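Local coordinates for LDL receptor adaptor protein (Rattus norvegicus, PDB 3SO6), which uses its PTB (PID) domain, the part described here, to bind NPXY motifs in the LDL receptor tail, acting as a clathrin adaptor in the receptor's endocytosis, at residues L11-V16 with S98-A103; K45-V50 with T58-S63; R73-T78 with A88-S93. One frame throughout, in Å; residues are numbered along the deposited sequence. Where two conformers were deposited one is given.

Contact 1 (L11-V16 with S98-A103); sequences LGMTLV and SLECHA
The carbonyl oxygen of Cys-101 is gripped twice: Thr-14 N donates from 3.0 Å in the carbonyl plane of Cys-101 O, and Met-13 CA adds a CA-H...O contact, also 3.0 Å from Cys-101 O. The return bond, from Cys-101 N to Thr-14 O at 2.8 Å, is nearly straight (173°). So the first and last strands of the PTB sheet pair antiparallel. Near Ala-103 a classic beta bulge adds a residue to one strand, Leu-11 and Gly-12 both facing Ala-103, and the hydrogen bonding continues through it; at a phi of 136°, any CB on Gly-12 would collide with the preceding carbonyl oxygen. Non-hydrogen-bonded pairing places Met-13 CB over one face of the His-102 imidazole, 3.9 Å from the centroid, and a chi1 of 61° carries the chain along the ring, SD oblique to it. This CH-pi contact leaves the ring edge to polar partners: His-102 NE2 donates in its ring plane to Glu-100 OE1 at 2.8 Å, and ND1 hydrogen-bonds Tyr-10 OH. The carboxylate probably favours the proton on NE2 and may raise the ring's affinity for a second one. On the other face, branched Val-16 sets CG2 3.7 Å from Leu-99 CB, while Thr-14 OG1 is hydrogen-bonded to Arg-31 of helix 22-38.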
ATOM      1  N   LEU A  11       2.167 -10.670   1.044  1.00 12.59           N
ATOM      2  CA  LEU A  11       2.309 -11.600  -0.084  1.00 12.50           C
ATOM      3  C   LEU A  11       3.612 -11.424  -0.856  1.00 12.84           C
ATOM      4  O   LEU A  11       4.197 -12.431  -1.308  1.00 16.01           O
ATOM      5  CB  LEU A  11       1.111 -11.393  -1.020  1.00 12.87           C
ATOM      6  CG  LEU A  11      -0.278 -11.922  -0.506  1.00 12.06           C
ATOM      7  CD1 LEU A  11      -1.469 -11.249  -1.236  1.00 12.46           C
ATOM      8  CD2 LEU A  11      -0.382 -13.452  -0.724  1.00 15.25           C
ATOM      9  N   GLY A  12       4.080 -10.208  -0.985  1.00 12.83           N
ATOM     10  CA  GLY A  12       5.274  -9.941  -1.747  1.00 13.01           C
ATOM     11  C   GLY A  12       5.107  -8.709  -2.640  1.00 10.05           C
ATOM     12  O   GLY A  12       4.138  -7.936  -2.506  1.00 11.09           O
ATOM     13  N   MET A  13       6.083  -8.555  -3.516  1.00 12.72           N
ATOM     14  CA  MET A  13       6.144  -7.382  -4.395  1.00 13.73           C
ATOM     15  C   MET A  13       6.513  -7.790  -5.796  1.00 11.66           C
ATOM     16  O   MET A  13       7.135  -8.834  -6.030  1.00 15.50           O
ATOM     17  CB  MET A  13       7.136  -6.347  -3.842  1.00 15.76           C
ATOM     18  CG  MET A  13       8.569  -6.794  -3.711  1.00 24.03           C
ATOM     19  SD  MET A  13       9.632  -5.248  -4.060  1.00 39.89           S
ATOM     20  CE  MET A  13       8.865  -5.281  -5.806  1.00 19.25           C
ATOM     21  N   THR A  14       6.139  -6.924  -6.704  1.00 12.90           N
ATOM     22  CA  THR A  14       6.599  -7.010  -8.093  1.00 12.48           C
ATOM     23  C   THR A  14       6.767  -5.622  -8.649  1.00 12.33           C
ATOM     24  O   THR A  14       6.068  -4.690  -8.218  1.00 14.36           O
ATOM     25  CB  THR A  14       5.555  -7.843  -8.899  1.00 14.68           C
ATOM     26  OG1 THR A  14       6.116  -8.160 -10.176  1.00 17.56           O
ATOM     27  CG2 THR A  14       4.246  -7.092  -9.055  1.00 14.49           C
ATOM     28  N   LEU A  15       7.641  -5.416  -9.610  1.00 14.78           N
ATOM     29  CA  LEU A  15       7.801  -4.088 -10.280  1.00 14.86           C
ATOM     30  C   LEU A  15       6.625  -3.839 -11.222  1.00 14.32           C
ATOM     31  O   LEU A  15       6.025  -4.781 -11.802  1.00 17.52           O
ATOM     32  CB  LEU A  15       9.147  -4.002 -11.058  1.00 17.47           C
ATOM     33  CG  LEU A  15      10.353  -3.925 -10.073  1.00 22.15           C
ATOM     34  CD1 LEU A  15      11.680  -3.637 -10.765  1.00 20.35           C
ATOM     35  CD2 LEU A  15      10.254  -2.925  -8.967  1.00 23.67           C
ATOM     36  N   VAL A  16       6.250  -2.583 -11.382  1.00 13.40           N
ATOM     37  CA  VAL A  16       5.255  -2.189 -12.368  1.00 14.51           C
ATOM     38  C   VAL A  16       5.870  -1.091 -13.231  1.00 12.15           C
ATOM     39  O   VAL A  16       6.787  -0.375 -12.787  1.00 14.59           O
ATOM     40  CB  VAL A  16       3.938  -1.699 -11.703  1.00 13.72           C
ATOM     41  CG1 VAL A  16       3.242  -2.905 -10.995  1.00 15.44           C
ATOM     42  CG2 VAL A  16       4.167  -0.541 -10.727  1.00 15.84           C
ATOM     43  N   SER A  98      12.421   3.236  -9.630  1.00 23.62           N
ATOM     44  CA  SER A  98      11.566   2.083  -9.940  1.00 21.91           C
ATOM     45  C   SER A  98      10.284   2.114  -9.092  1.00 20.76           C
ATOM     46  O   SER A  98      10.229   2.741  -8.028  1.00 21.64           O
ATOM     47  CB  SER A  98      12.244   0.753  -9.715  1.00 24.46           C
ATOM     48  OG  SER A  98      12.495   0.591  -8.337  1.00 29.76           O
ATOM     49  N   LEU A  99       9.280   1.457  -9.622  1.00 17.04           N
ATOM     50  CA  LEU A  99       7.916   1.475  -9.065  1.00 14.94           C
ATOM     51  C   LEU A  99       7.603   0.071  -8.618  1.00 15.59           C
ATOM     52  O   LEU A  99       7.756  -0.877  -9.404  1.00 17.04           O
ATOM     53  CB  LEU A  99       6.917   1.906 -10.087  1.00 16.16           C
ATOM     54  CG  LEU A  99       7.227   3.247 -10.795  1.00 15.54           C
ATOM     55  CD1 LEU A  99       6.185   3.558 -11.887  1.00 17.23           C
ATOM     56  CD2 LEU A  99       7.504   4.427  -9.800  1.00 18.86           C
ATOM     57  N   GLU A 100       7.181  -0.068  -7.357  1.00 15.62           N
ATOM     58  CA  GLU A 100       6.953  -1.385  -6.793  1.00 15.82           C
ATOM     59  C   GLU A 100       5.480  -1.535  -6.336  1.00 14.06           C
ATOM     60  O   GLU A 100       4.961  -0.645  -5.625  1.00 13.94           O
ATOM     61  CB  GLU A 100       7.788  -1.622  -5.515  1.00 17.83           C
ATOM     62  CG  GLU A 100       9.339  -1.330  -5.752  1.00 20.15           C
ATOM     63  CD  GLU A 100      10.126  -1.366  -4.442  1.00 22.36           C
ATOM     64  OE1 GLU A 100       9.546  -1.108  -3.329  1.00 23.36           O
ATOM     65  OE2 GLU A 100      11.356  -1.547  -4.495  1.00 25.63           O
ATOM     66  N   CYS A 101       4.853  -2.684  -6.636  1.00 12.42           N
ATOM     67  CA  CYS A 101       3.559  -2.998  -6.091  1.00 11.74           C
ATOM     68  C   CYS A 101       3.789  -3.979  -4.950  1.00 10.51           C
ATOM     69  O   CYS A 101       4.405  -5.049  -5.166  1.00 11.90           O
ATOM     70  CB  CYS A 101       2.655  -3.606  -7.199  1.00 12.43           C
ATOM     71  SG  CYS A 101       1.033  -4.031  -6.580  1.00 13.96           S
ATOM     72  N   HIS A 102       3.260  -3.607  -3.781  1.00 10.78           N
ATOM     73  CA  HIS A 102       3.340  -4.447  -2.602  1.00 10.95           C
ATOM     74  C   HIS A 102       1.933  -4.919  -2.185  1.00 10.49           C
ATOM     75  O   HIS A 102       1.002  -4.101  -2.100  1.00 11.71           O
ATOM     76  CB  HIS A 102       3.944  -3.702  -1.400  1.00 12.84           C
ATOM     77  CG  HIS A 102       5.381  -3.317  -1.600  1.00 13.08           C
ATOM     78  ND1 HIS A 102       6.432  -4.027  -1.066  1.00 17.01           N
ATOM     79  CD2 HIS A 102       5.936  -2.304  -2.319  1.00 17.87           C
ATOM     80  CE1 HIS A 102       7.572  -3.437  -1.391  1.00 16.10           C
ATOM     81  NE2 HIS A 102       7.310  -2.412  -2.189  1.00 18.62           N
ATOM     82  N   ALA A 103       1.747  -6.254  -2.037  1.00  9.80           N
ATOM     83  CA  ALA A 103       0.442  -6.826  -1.814  1.00  9.00           C
ATOM     84  C   ALA A 103       0.344  -7.548  -0.481  1.00  9.09           C
ATOM     85  O   ALA A 103       1.317  -8.186  -0.046  1.00 10.75           O
ATOM     86  CB  ALA A 103       0.051  -7.749  -2.963  1.00 11.07           C
TER
HETATM   87  O   HOH W   1       9.473   0.398 -12.264  1.00 26.43           O

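Contact 2 (K45-V50 with T58-S63); sequences KVTLKV and TDSLTS
Thr-47 and Thr-58 form a hydrogen-bonded antiparallel pair in which both backbones are satisfied: Thr-47 N reaches Thr-58 O at 2.8 Å, and Thr-58 N reaches Thr-47 O at 3.0 Å, each donor lying in the carbonyl plane. Beside them the side chain of Val-46 packs on Tyr-10 and Ile-66. The hairpin ladder then runs out into a turn, where Ser-60 N still donates almost straight (172°) to Lys-45 O at 3.0 Å, although from above the carbonyl plane. Small hydroxyl residues suit this margin. Thr-47 holds OG1 beside its own backbone N (chi1 -61°) and Ser-60 does likewise (chi1 -46°), so the hydroxyls meet tip to tip, with Thr-47 OG1 and Ser-60 OG 2.8 Å apart. A water also binds Ser-60 OG, and another joins Thr-58 OG1 to Thr-47 O. A third water donates to Lys-45 O at 2.8 Å and to Asp-59 OD1, and accepts from Leu-61 N, so the carbonyl of Lys-45 has two donors. Asp-59 shapes the turn as an Asx motif: the anti lone pair side of its OD2 receives Thr-62 N at 2.9 Å and Thr-62 OG1 at 2.6 Å, while OD1 also takes Gln-44 NE2. Hydroxyls that pair or bind water, a carboxylate that takes a backbone N-H, and waters on the carbonyls of Lys-45 and Thr-47 give the contact the chemistry of a hydrated surface turn.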
ATOM      1  N   LYS A  45       3.868 -12.170   8.808  1.00 15.96           N
ATOM      2  CA  LYS A  45       2.853 -11.334   9.407  1.00 16.02           C
ATOM      3  C   LYS A  45       3.398  -9.898   9.480  1.00 16.73           C
ATOM      4  O   LYS A  45       4.507  -9.663  10.007  1.00 17.48           O
ATOM      5  CB  LYS A  45       2.469 -11.840  10.827  1.00 18.42           C
ATOM      6  CG  LYS A  45       1.842 -13.235  10.699  1.00 23.38           C
ATOM      7  CD  LYS A  45       1.230 -13.747  12.024  1.00 27.80           C
ATOM      8  CE  LYS A  45       0.476 -15.100  11.879  1.00 32.49           C
ATOM      9  NZ  LYS A  45       1.373 -16.181  11.291  1.00 38.37           N
ATOM     10  N   VAL A  46       2.677  -8.978   8.869  1.00 18.11           N
ATOM     11  CA  VAL A  46       3.097  -7.612   8.882  1.00 18.32           C
ATOM     12  C   VAL A  46       1.989  -6.715   9.384  1.00 18.44           C
ATOM     13  O   VAL A  46       0.821  -6.935   9.028  1.00 20.77           O
ATOM     14  CB  VAL A  46       3.608  -7.198   7.453  1.00 18.47           C
ATOM     15  CG1 VAL A  46       3.840  -5.687   7.258  1.00 21.05           C
ATOM     16  CG2 VAL A  46       4.831  -8.042   7.036  1.00 19.34           C
ATOM     17  N   THR A  47       2.361  -5.677  10.130  1.00 16.12           N
ATOM     18  CA  THR A  47       1.439  -4.653  10.605  1.00 17.76           C
ATOM     19  C   THR A  47       1.611  -3.402   9.809  1.00 16.23           C
ATOM     20  O   THR A  47       2.711  -2.997   9.503  1.00 17.81           O
ATOM     21  CB  THR A  47       1.722  -4.396  12.112  1.00 19.34           C
ATOM     22  OG1 THR A  47       1.475  -5.651  12.761  1.00 24.10           O
ATOM     23  CG2 THR A  47       0.861  -3.327  12.664  1.00 21.98           C
ATOM     24  N   LEU A  48       0.484  -2.877   9.326  1.00 16.55           N
ATOM     25  CA  LEU A  48       0.477  -1.597   8.601  1.00 16.09           C
ATOM     26  C   LEU A  48      -0.150  -0.518   9.488  1.00 16.92           C
ATOM     27  O   LEU A  48      -1.250  -0.709  10.016  1.00 18.87           O
ATOM     28  CB  LEU A  48      -0.438  -1.646   7.363  1.00 17.76           C
ATOM     29  CG  LEU A  48       0.077  -2.399   6.179  1.00 18.22           C
ATOM     30  CD1 LEU A  48       0.231  -3.946   6.490  1.00 22.52           C
ATOM     31  CD2 LEU A  48      -0.766  -2.205   4.887  1.00 16.83           C
ATOM     32  N   LYS A  49       0.538   0.604   9.633  1.00 16.01           N
ATOM     33  CA  LYS A  49      -0.027   1.769  10.340  1.00 15.05           C
ATOM     34  C   LYS A  49      -0.145   2.884   9.300  1.00 14.00           C
ATOM     35  O   LYS A  49       0.882   3.423   8.763  1.00 16.63           O
ATOM     36  CB  LYS A  49       0.818   2.174  11.563  1.00 17.35           C
ATOM     37  CG  LYS A  49       0.075   3.270  12.407  1.00 21.04           C
ATOM     38  CD  LYS A  49       0.852   3.694  13.695  1.00 26.39           C
ATOM     39  N   VAL A  50      -1.393   3.264   9.030  1.00 11.08           N
ATOM     40  CA  VAL A  50      -1.708   4.195   7.900  1.00 11.75           C
ATOM     41  C   VAL A  50      -2.017   5.583   8.501  1.00 12.58           C
ATOM     42  O   VAL A  50      -2.879   5.647   9.400  1.00 13.50           O
ATOM     43  CB  VAL A  50      -2.966   3.651   7.148  1.00 10.44           C
ATOM     44  CG1 VAL A  50      -3.338   4.611   6.050  1.00 13.15           C
ATOM     45  CG2 VAL A  50      -2.689   2.240   6.627  1.00 12.62           C
ATOM     46  N   THR A  58       5.670  -2.849   9.758  1.00 15.92           N
ATOM     47  CA  THR A  58       6.470  -3.482  10.802  1.00 17.99           C
ATOM     48  C   THR A  58       6.253  -4.955  10.797  1.00 19.32           C
ATOM     49  O   THR A  58       5.156  -5.483  10.472  1.00 20.09           O
ATOM     50  CB  THR A  58       6.174  -2.830  12.159  1.00 19.39           C
ATOM     51  OG1 THR A  58       4.792  -3.023  12.502  1.00 22.59           O
ATOM     52  CG2 THR A  58       6.580  -1.371  12.209  1.00 21.52           C
ATOM     53  N   ASP A  59       7.324  -5.664  11.108  1.00 18.95           N
ATOM     54  CA  ASP A  59       7.269  -7.094  11.206  1.00 18.74           C
ATOM     55  C   ASP A  59       6.405  -7.326  12.464  1.00 19.00           C
ATOM     56  O   ASP A  59       6.762  -6.839  13.574  1.00 19.92           O
ATOM     57  CB  ASP A  59       8.722  -7.631  11.366  1.00 19.40           C
ATOM     58  CG  ASP A  59       8.757  -9.065  11.591  1.00 21.72           C
ATOM     59  OD1 ASP A  59       8.525  -9.827  10.623  1.00 22.78           O
ATOM     60  OD2 ASP A  59       8.983  -9.420  12.762  1.00 24.50           O
ATOM     61  N   SER A  60       5.348  -8.109  12.383  1.00 19.73           N
ATOM     62  CA  SER A  60       4.520  -8.255  13.561  1.00 21.22           C
ATOM     63  C   SER A  60       5.186  -9.021  14.718  1.00 21.83           C
ATOM     64  O   SER A  60       5.002  -8.652  15.897  1.00 23.85           O
ATOM     65  CB  SER A  60       3.113  -8.817  13.288  1.00 21.44           C
ATOM     66  OG  SER A  60       2.411  -8.207  12.172  1.00 23.60           O
ATOM     67  N   LEU A  61       5.989 -10.046  14.390  1.00 20.97           N
ATOM     68  CA  LEU A  61       6.642 -10.842  15.455  1.00 22.74           C
ATOM     69  C   LEU A  61       7.598  -9.976  16.296  1.00 24.39           C
ATOM     70  O   LEU A  61       7.601 -10.038  17.549  1.00 27.03           O
ATOM     71  CB  LEU A  61       7.378 -12.064  14.898  1.00 23.64           C
ATOM     72  CG  LEU A  61       6.502 -13.086  14.230  1.00 23.11           C
ATOM     73  CD1 LEU A  61       7.329 -14.199  13.575  1.00 26.04           C
ATOM     74  CD2 LEU A  61       5.471 -13.604  15.229  1.00 29.85           C
ATOM     75  N   THR A  62       8.428  -9.176  15.631  1.00 23.49           N
ATOM     76  CA  THR A  62       9.517  -8.493  16.316  1.00 24.00           C
ATOM     77  C   THR A  62       9.198  -6.997  16.631  1.00 24.09           C
ATOM     78  O   THR A  62       9.959  -6.342  17.373  1.00 24.24           O
ATOM     79  CB  THR A  62      10.763  -8.464  15.436  1.00 23.70           C
ATOM     80  OG1 THR A  62      10.455  -7.823  14.206  1.00 23.84           O
ATOM     81  CG2 THR A  62      11.267  -9.861  15.105  1.00 24.56           C
ATOM     82  N   SER A  63       8.132  -6.451  15.998  1.00 22.97           N
ATOM     83  CA  SER A  63       7.802  -5.011  15.999  1.00 21.43           C
ATOM     84  C   SER A  63       8.933  -4.266  15.348  1.00 22.55           C
ATOM     85  O   SER A  63       9.003  -3.036  15.426  1.00 24.85           O
ATOM     86  CB  SER A  63       7.531  -4.430  17.400  1.00 24.45           C
ATOM     87  OG  SER A  63       6.488  -5.124  18.056  1.00 31.66           O
TER
HETATM   88  O   HOH W   2       6.261 -11.159  11.603  1.00 19.96           O
HETATM   89  O   HOH W   3      -0.005  -9.264  11.142  1.00 24.74           O
HETATM   90  O   HOH W   4       3.389  -0.692  11.542  1.00 22.34           O

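Contact 3 (R73-T78 with A88-S93); sequences RISYCT and AYIAQS
Arg-73 runs extended through chi2 (171°) and then bends at chi3 (52°), which swings its guanidinium edge-on to the carbonyl oxygen of Gln-92. NE meets Gln-92 O at 2.8 Å, in the guanidinium plane and nearly along the C=O axis; NH2 adds a weak bond to the same oxygen and makes a salt bridge to Glu-67. Long, and with several N-H groups spread round one charged plane, arginine can serve both partners at once. The backbone oxygen of Arg-73 accepts Gln-92 N at 2.9 Å. An alanine here would take away the side-chain donors to Gln-92 O and the salt bridge to Glu-67, and would probably leave this end of the hairpin less firmly held. A beta bulge follows between Ile-74 and Tyr-76, where Ser-75 N still reaches Ile-90 O at 2.8 Å and Ser-75 OG, in the crowded position, hydrogen-bonds Pro-19 O. Beyond it Ile-90 N donates to Tyr-76 O (2.9 Å), and Ile-90 CD1 lies 4.1 Å from Tyr-76 CD2. The hairpin sits between two helices: Ile-74 and Cys-77 face helix 109-131, Tyr-76 and Ala-88 face helix 22-38, and residues 76-78 continue the sheet by pairing antiparallel with the bound receptor peptide.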
ATOM      1  N   ARG A  73       5.611   9.078  -1.884  1.00 14.15           N
ATOM      2  CA  ARG A  73       6.057   7.993  -2.747  1.00 13.08           C
ATOM      3  C   ARG A  73       4.933   7.101  -3.267  1.00 12.79           C
ATOM      4  O   ARG A  73       5.191   6.280  -4.177  1.00 14.21           O
ATOM      5  CB  ARG A  73       7.033   7.104  -1.968  1.00 14.96           C
ATOM      6  CG  ARG A  73       8.367   7.781  -1.653  1.00 15.87           C
ATOM      7  CD  ARG A  73       9.218   6.910  -0.666  1.00 18.57           C
ATOM      8  NE  ARG A  73       9.356   5.543  -1.149  1.00 18.51           N
ATOM      9  CZ  ARG A  73       9.595   4.465  -0.394  1.00 18.78           C
ATOM     10  NH1 ARG A  73       9.763   4.553   0.912  1.00 20.33           N
ATOM     11  NH2 ARG A  73       9.600   3.230  -0.928  1.00 21.00           N
ATOM     12  N   ILE A  74       3.745   7.105  -2.616  1.00 12.30           N
ATOM     13  CA  ILE A  74       2.703   6.102  -2.889  1.00 11.39           C
ATOM     14  C   ILE A  74       1.836   6.714  -3.972  1.00 11.66           C
ATOM     15  O   ILE A  74       1.355   7.860  -3.803  1.00 12.61           O
ATOM     16  CB  ILE A  74       1.882   5.797  -1.619  1.00 11.50           C
ATOM     17  CG1 ILE A  74       2.772   5.280  -0.474  1.00 12.53           C
ATOM     18  CG2 ILE A  74       0.738   4.882  -2.003  1.00 12.76           C
ATOM     19  CD1 ILE A  74       2.023   5.192   0.879  1.00 13.73           C
ATOM     20  N   SER A  75       1.687   6.023  -5.102  1.00  9.86           N
ATOM     21  CA  SER A  75       0.890   6.565  -6.191  1.00 12.68           C
ATOM     22  C   SER A  75      -0.505   6.093  -6.203  1.00 10.94           C
ATOM     23  O   SER A  75      -1.379   6.791  -6.739  1.00 11.72           O
ATOM     24  CB  SER A  75       1.546   6.222  -7.538  1.00 12.17           C
ATOM     25  OG  SER A  75       1.844   4.852  -7.554  1.00 13.71           O
ATOM     26  N   TYR A  76      -0.783   4.905  -5.648  1.00 10.80           N
ATOM     27  CA  TYR A  76      -2.061   4.211  -5.967  0.50 10.49           C
ATOM     28  C   TYR A  76      -2.300   3.152  -4.899  1.00 10.30           C
ATOM     29  O   TYR A  76      -1.327   2.544  -4.415  1.00 10.23           O
ATOM     30  CB  TYR A  76      -1.881   3.556  -7.362  0.50 10.99           C
ATOM     31  CG  TYR A  76      -3.176   3.067  -8.028  0.50  9.15           C
ATOM     32  CD1 TYR A  76      -4.090   3.938  -8.594  0.50 12.34           C
ATOM     33  CD2 TYR A  76      -3.459   1.675  -8.116  0.50  9.51           C
ATOM     34  CE1 TYR A  76      -5.227   3.463  -9.219  0.50 12.18           C
ATOM     35  CE2 TYR A  76      -4.620   1.219  -8.703  0.50 10.62           C
ATOM     36  CZ  TYR A  76      -5.498   2.102  -9.250  0.50 12.87           C
ATOM     37  OH  TYR A  76      -6.655   1.622  -9.815  0.50 15.32           O
ATOM     38  N   CYS A  77      -3.562   2.853  -4.602  1.00  8.57           N
ATOM     39  CA  CYS A  77      -3.855   1.710  -3.816  1.00  8.88           C
ATOM     40  C   CYS A  77      -5.135   1.039  -4.293  1.00 10.16           C
ATOM     41  O   CYS A  77      -5.934   1.662  -4.980  1.00 10.66           O
ATOM     42  CB  CYS A  77      -3.919   2.000  -2.319  1.00 10.28           C
ATOM     43  SG  CYS A  77      -5.311   3.015  -1.809  1.00 13.36           S
ATOM     44  N   THR A  78      -5.294  -0.218  -3.887  1.00  8.79           N
ATOM     45  CA  THR A  78      -6.389  -1.048  -4.408  1.00  9.09           C
ATOM     46  C   THR A  78      -6.850  -2.130  -3.437  1.00  8.06           C
ATOM     47  O   THR A  78      -6.008  -2.741  -2.792  1.00  9.60           O
ATOM     48  CB  THR A  78      -5.949  -1.696  -5.761  1.00 10.40           C
ATOM     49  OG1 THR A  78      -6.988  -2.498  -6.291  1.00 13.28           O
ATOM     50  CG2 THR A  78      -4.702  -2.626  -5.611  1.00 13.80           C
ATOM     51  N   ALA A  88      -3.383  -3.783  -2.006  1.00  7.83           N
ATOM     52  CA  ALA A  88      -2.040  -3.527  -2.517  1.00  8.56           C
ATOM     53  C   ALA A  88      -1.850  -2.030  -2.694  1.00  8.58           C
ATOM     54  O   ALA A  88      -2.813  -1.241  -2.928  1.00  9.45           O
ATOM     55  CB  ALA A  88      -1.760  -4.303  -3.840  1.00  9.26           C
ATOM     56  N   TYR A  89      -0.600  -1.625  -2.657  1.00 10.11           N
ATOM     57  CA  TYR A  89      -0.240  -0.242  -3.071  1.00 10.16           C
ATOM     58  C   TYR A  89       0.860  -0.229  -4.060  1.00  9.71           C
ATOM     59  O   TYR A  89       1.613  -1.242  -4.159  1.00 11.09           O
ATOM     60  CB  TYR A  89       0.040   0.656  -1.848  1.00 12.08           C
ATOM     61  CG  TYR A  89       1.292   0.316  -1.078  1.00 11.85           C
ATOM     62  CD1 TYR A  89       2.535   0.769  -1.543  1.00 13.42           C
ATOM     63  CD2 TYR A  89       1.270  -0.532   0.032  1.00 13.50           C
ATOM     64  CE1 TYR A  89       3.700   0.443  -0.915  1.00 14.57           C
ATOM     65  CE2 TYR A  89       2.493  -0.864   0.740  1.00 14.54           C
ATOM     66  CZ  TYR A  89       3.684  -0.351   0.222  1.00 14.43           C
ATOM     67  OH  TYR A  89       4.863  -0.691   0.860  1.00 18.14           O
ATOM     68  N   ILE A  90       0.991   0.850  -4.819  1.00 10.82           N
ATOM     69  CA  ILE A  90       2.160   1.031  -5.706  1.00 10.56           C
ATOM     70  C   ILE A  90       2.949   2.212  -5.063  1.00 11.53           C
ATOM     71  O   ILE A  90       2.332   3.273  -4.760  1.00 11.76           O
ATOM     72  CB  ILE A  90       1.759   1.330  -7.140  1.00 11.86           C
ATOM     73  CG1 ILE A  90       0.961   0.128  -7.709  1.00 13.65           C
ATOM     74  CG2 ILE A  90       2.967   1.582  -7.999  1.00 14.51           C
ATOM     75  CD1 ILE A  90       0.344   0.346  -9.097  1.00 14.34           C
ATOM     76  N   ALA A  91       4.285   2.085  -4.967  1.00 12.43           N
ATOM     77  CA  ALA A  91       5.070   3.197  -4.521  1.00 12.76           C
ATOM     78  C   ALA A  91       6.388   3.194  -5.226  1.00 13.04           C
ATOM     79  O   ALA A  91       6.962   2.125  -5.485  1.00 15.88           O
ATOM     80  CB  ALA A  91       5.320   3.086  -3.019  1.00 13.33           C
ATOM     81  N   GLN A  92       6.882   4.396  -5.496  1.00 14.21           N
ATOM     82  CA  GLN A  92       8.186   4.530  -6.094  1.00 16.09           C
ATOM     83  C   GLN A  92       9.205   4.229  -4.971  1.00 16.52           C
ATOM     84  O   GLN A  92       9.030   4.604  -3.800  1.00 18.40           O
ATOM     85  CB  GLN A  92       8.409   6.000  -6.550  1.00 16.37           C
ATOM     86  CG  GLN A  92       9.738   6.232  -7.274  1.00 18.33           C
ATOM     87  CD  GLN A  92       9.649   7.429  -8.211  1.00 22.79           C
ATOM     88  OE1 GLN A  92       9.239   8.524  -7.807  1.00 25.89           O
ATOM     89  NE2 GLN A  92      10.147   7.250  -9.472  1.00 24.47           N
ATOM     90  N   SER A  93      10.325   3.609  -5.354  1.00 18.76           N
ATOM     91  CA  SER A  93      11.375   3.199  -4.390  1.00 20.67           C
ATOM     92  C   SER A  93      12.010   4.475  -3.809  1.00 23.25           C
ATOM     93  O   SER A  93      11.997   5.518  -4.449  1.00 23.85           O
ATOM     94  CB  SER A  93      12.455   2.356  -5.098  1.00 24.03           C
ATOM     95  OG  SER A  93      13.693   2.417  -4.388  1.00 24.72           O
TER
HETATM   96  O   HOH W   5       8.294   1.291  -2.983  1.00 23.14           O

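How the contacts relate
From the N terminus, strand 4-16 enters the sheet first, but its partner in contact 1, strand 99-105, arrives only after some eighty residues, so contact 1 closes a long loop that holds helix 22-38 and both hairpins. Contacts 2 and 3 are nested inside that loop and lie in series, each closing a short hairpin. None crosses another. Across the sheet, strand 44-51 of contact 2 flanks strand 4-16, and strand 86-92 of contact 3 flanks strand 99-105, so contact 1 joins the two hairpins at mid-sheet. Contacts 1 and 3 touch directly, Glu-100 O probably accepting Ala-91 N, whereas contact 2 is centred about 18 Å from either.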